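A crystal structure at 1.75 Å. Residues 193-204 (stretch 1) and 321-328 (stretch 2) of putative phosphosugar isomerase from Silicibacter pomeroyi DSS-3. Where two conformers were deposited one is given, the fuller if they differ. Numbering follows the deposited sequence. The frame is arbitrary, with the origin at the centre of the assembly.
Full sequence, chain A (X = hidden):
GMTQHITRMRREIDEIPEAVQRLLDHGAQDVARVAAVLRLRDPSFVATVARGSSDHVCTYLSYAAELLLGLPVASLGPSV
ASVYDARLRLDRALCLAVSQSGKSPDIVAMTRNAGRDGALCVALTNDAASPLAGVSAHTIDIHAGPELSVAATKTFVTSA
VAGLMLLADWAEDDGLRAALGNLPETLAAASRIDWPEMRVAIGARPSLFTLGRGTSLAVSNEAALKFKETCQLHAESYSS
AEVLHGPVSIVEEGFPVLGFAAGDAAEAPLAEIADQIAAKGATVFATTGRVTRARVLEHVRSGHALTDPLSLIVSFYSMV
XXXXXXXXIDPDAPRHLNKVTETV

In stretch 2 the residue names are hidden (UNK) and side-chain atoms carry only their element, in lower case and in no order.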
# COMPACT_ATOMS: atom_id res chain seq x y z
N ILE A 193 23.46 -12.79 -12.93
CA ILE A 193 22.94 -11.85 -13.91
C ILE A 193 23.06 -10.45 -13.27
O ILE A 193 22.78 -10.30 -12.07
CB ILE A 193 21.47 -12.15 -14.21
CG1 ILE A 193 21.36 -13.50 -14.93
CG2 ILE A 193 20.84 -11.00 -15.01
CD1 ILE A 193 19.96 -14.05 -15.03
N ASP A 194 23.56 -9.47 -14.03
CA ASP A 194 23.65 -8.12 -13.46
C ASP A 194 23.26 -6.99 -14.41
O ASP A 194 23.45 -5.83 -14.10
CB ASP A 194 24.98 -7.90 -12.74
CG ASP A 194 26.17 -7.99 -13.63
OD1 ASP A 194 26.04 -7.78 -14.86
OD2 ASP A 194 27.28 -8.20 -13.09
N TRP A 195 22.65 -7.35 -15.54
CA TRP A 195 21.99 -6.38 -16.42
C TRP A 195 22.80 -5.13 -16.74
O TRP A 195 22.33 -4.01 -16.49
CB TRP A 195 20.61 -5.98 -15.87
CG TRP A 195 19.63 -7.11 -15.70
CD1 TRP A 195 19.55 -8.24 -16.46
CD2 TRP A 195 18.54 -7.18 -14.76
NE1 TRP A 195 18.52 -9.02 -16.04
CE2 TRP A 195 17.87 -8.40 -15.01
CE3 TRP A 195 18.06 -6.34 -13.76
CZ2 TRP A 195 16.75 -8.81 -14.26
CZ3 TRP A 195 16.97 -6.75 -13.02
CH2 TRP A 195 16.32 -7.98 -13.28
N PRO A 196 23.96 -5.30 -17.38
CA PRO A 196 24.84 -4.15 -17.70
C PRO A 196 24.18 -3.01 -18.48
O PRO A 196 24.47 -1.84 -18.23
CB PRO A 196 25.99 -4.79 -18.51
CG PRO A 196 25.51 -6.13 -18.91
CD PRO A 196 24.50 -6.58 -17.89
N GLU A 197 23.30 -3.35 -19.40
CA GLU A 197 22.56 -2.37 -20.20
C GLU A 197 21.69 -1.48 -19.31
O GLU A 197 21.57 -0.28 -19.56
CB GLU A 197 21.74 -3.06 -21.29
CG GLU A 197 20.62 -4.02 -20.78
CD GLU A 197 21.13 -5.35 -20.13
OE1 GLU A 197 22.33 -5.63 -20.08
OE2 GLU A 197 20.33 -6.10 -19.69
N MSE A 198 21.10 -2.03 -18.23
CA MSE A 198 20.33 -1.22 -17.30
C MSE A 198 21.25 -0.30 -16.49
O MSE A 198 20.92 0.82 -16.23
CB MSE A 198 19.53 -2.11 -16.33
CG MSE A 198 18.88 -1.36 -15.18
SE MSE A 198 17.43 -0.22 -15.79
CE MSE A 198 16.26 -1.68 -16.22
N ARG A 199 22.42 -0.81 -16.11
CA ARG A 199 23.34 -0.02 -15.31
C ARG A 199 23.79 1.23 -16.11
O ARG A 199 23.85 2.34 -15.58
CB ARG A 199 24.53 -0.85 -14.84
CG ARG A 199 24.15 -2.17 -14.17
CD ARG A 199 25.22 -2.76 -13.27
NE ARG A 199 26.55 -2.87 -13.88
CZ ARG A 199 27.03 -3.92 -14.53
NH1 ARG A 199 26.30 -4.99 -14.74
NH2 ARG A 199 28.25 -3.89 -15.01
N VAL A 200 24.09 1.04 -17.40
CA VAL A 200 24.40 2.19 -18.27
C VAL A 200 23.22 3.19 -18.34
O VAL A 200 23.44 4.40 -18.26
CB VAL A 200 24.80 1.72 -19.69
CG1 VAL A 200 24.97 2.90 -20.62
CG2 VAL A 200 26.07 0.89 -19.60
N ALA A 201 22.00 2.68 -18.49
CA ALA A 201 20.80 3.54 -18.59
C ALA A 201 20.60 4.34 -17.32
O ALA A 201 20.30 5.53 -17.39
CB ALA A 201 19.53 2.75 -18.88
N ILE A 202 20.74 3.67 -16.18
CA ILE A 202 20.59 4.35 -14.88
C ILE A 202 21.72 5.36 -14.67
O ILE A 202 21.49 6.48 -14.20
CB ILE A 202 20.47 3.35 -13.68
CG1 ILE A 202 19.23 2.49 -13.82
CG2 ILE A 202 20.44 4.12 -12.36
CD1 ILE A 202 19.21 1.28 -12.92
N GLY A 203 22.95 4.98 -15.03
CA GLY A 203 24.06 5.91 -14.93
C GLY A 203 23.81 7.18 -15.73
O GLY A 203 24.18 8.27 -15.31
N ALA A 204 23.21 7.04 -16.90
CA ALA A 204 22.86 8.19 -17.75
C ALA A 204 21.73 9.03 -17.19
O ALA A 204 21.74 10.24 -17.34
CB ALA A 204 22.51 7.73 -19.14
N UNK A 321 23.87 -3.93 -6.90
CA UNK A 321 25.20 -4.00 -6.27
C UNK A 321 26.28 -3.65 -7.30
O UNK A 321 27.23 -2.92 -6.99
c UNK A 321 27.99 -5.54 -5.50
c UNK A 321 26.67 -5.45 -4.75
o UNK A 321 28.06 -6.10 -6.64
o UNK A 321 28.99 -5.06 -4.89
c UNK A 321 25.43 -5.37 -5.64
N UNK A 322 26.17 -4.18 -8.52
CA UNK A 322 27.15 -3.90 -9.56
C UNK A 322 27.13 -2.41 -9.90
O UNK A 322 28.17 -1.80 -10.12
c UNK A 322 26.89 -4.75 -10.80
N UNK A 323 25.93 -1.84 -10.01
CA UNK A 323 25.75 -0.42 -10.32
C UNK A 323 26.46 0.46 -9.29
O UNK A 323 27.20 1.41 -9.63
c UNK A 323 24.11 1.96 -11.76
c UNK A 323 23.99 1.37 -10.52
c UNK A 323 23.65 2.17 -9.44
c UNK A 323 23.52 4.13 -10.85
c UNK A 323 23.88 3.35 -11.93
c UNK A 323 24.26 -0.08 -10.34
c UNK A 323 23.42 3.57 -9.62
N UNK A 324 26.23 0.15 -8.02
CA UNK A 324 26.80 0.94 -6.96
C UNK A 324 28.32 0.77 -6.86
O UNK A 324 29.05 1.78 -6.78
c UNK A 324 26.14 0.60 -5.59
N UNK A 325 28.79 -0.47 -6.88
CA UNK A 325 30.23 -0.72 -6.69
C UNK A 325 31.08 -0.13 -7.82
O UNK A 325 32.13 0.45 -7.57
c UNK A 325 30.54 -2.20 -6.44
o UNK A 325 30.01 -3.04 -7.46
N UNK A 326 30.62 -0.22 -9.06
CA UNK A 326 31.39 0.34 -10.16
C UNK A 326 31.35 1.88 -10.18
O UNK A 326 32.13 2.50 -10.89
c UNK A 326 30.96 -0.27 -11.50
c UNK A 326 29.64 0.20 -12.01
o UNK A 326 27.97 -0.43 -13.59
o UNK A 326 29.82 -1.63 -13.54
c UNK A 326 29.10 -0.69 -13.12
N UNK A 327 30.45 2.49 -9.40
CA UNK A 327 30.37 3.96 -9.25
C UNK A 327 30.88 4.46 -7.89
O UNK A 327 30.63 5.61 -7.51
c UNK A 327 27.17 4.58 -11.32
n UNK A 327 27.02 3.24 -14.75
c UNK A 327 27.11 3.27 -13.43
c UNK A 327 28.94 4.44 -9.49
n UNK A 327 27.05 4.44 -12.78
n UNK A 327 27.27 2.13 -12.79
c UNK A 327 28.64 4.43 -10.96
N UNK A 328 31.60 3.61 -7.17
CA UNK A 328 32.13 3.96 -5.85
C UNK A 328 31.09 4.30 -4.79
O UNK A 328 31.32 5.18 -3.95

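Position 321 carries three side-chain carbons in a chain, the third bearing two oxygens. A carboxylate on two methylenes is glutamate, Glu321; it makes no contact with stretch 1, and one of its oxygens is hydrogen-bonded elsewhere in the structure.

Position 322 has a single side-chain carbon, and its CA-to-CB bond points toward stretch 1, where this CB lies 3.6 Å from CD of Arg199, over one face of the guanidinium. A lone methyl makes the residue alanine, Ala322. The methyl packs against the arginine's aliphatic chain and guanidinium face.

At position 323 one carbon leads to a ring of six carbons with no further atom attached, and the far end of the ring meets Ile202 and Gly203, so the residue is phenylalanine. The ring of Phe323 reaches Ile202, with CZ 3.4 Å from Ile202 CG2 in an apolar contact, and its edge meets the backbone of the other helix, CE1 lying 3.6 Å from Gly203 N.

Position 324 again shows one side-chain carbon, directed away from stretch 1: Ala324, which is buried without touching it.

Position 325 has one carbon followed by one oxygen, the hydroxymethyl of serine. Ser325 turns back on its own helix, where OG donates to Glu321 O at 2.8 Å.

Position 326 has three carbons, the last carrying two oxygens, and those oxygens meet the Arg199 guanidinium near its plane. This second carboxylate belongs to glutamate. Arg199 NE donates to Glu326 OE2 at 2.8 Å and Arg199 NH2 to Glu326 OE1 at 3.1 Å, a two-pronged salt bridge.

Position 327 extends through three carbons and a nitrogen to a carbon bearing two more nitrogens, and these nitrogens come near Gly203 and the Arg199 carbonyl: a guanidinium, hence arginine. Arg327 NE lies 4.0 Å from Gly203 CA. Its NH1 donates to Phe323 O at 3.2 Å and to Glu326 OE2 at 2.8 Å, while NH2 comes within 3.4 Å of Arg199 O at an angle too poor for a hydrogen bond. An ideal CB on Gly203 would sit 2.7 Å from Arg327 NH2, so the bare glycine leaves room for this side chain.

Position 328 has no side-chain atoms and is glycine; the positive phi of Gly328 suits that residue.

The two helices cross at -53°, and Arg199 ties them together. Its NH1 is held within stretch 1 by Asp194 O at 3.0 Å, with a weak bond to Asp194 OD1 at 2.8 Å, while NE and NH2 engage Glu326. Glu326 OE2 is shared by both arginines, linking their charges through one carboxylate. Beside this polar network, Phe323 packs against Ile202 and Gly203, adding an apolar component to the contact.

Stretch 2, residues 321-328: EAFASERG
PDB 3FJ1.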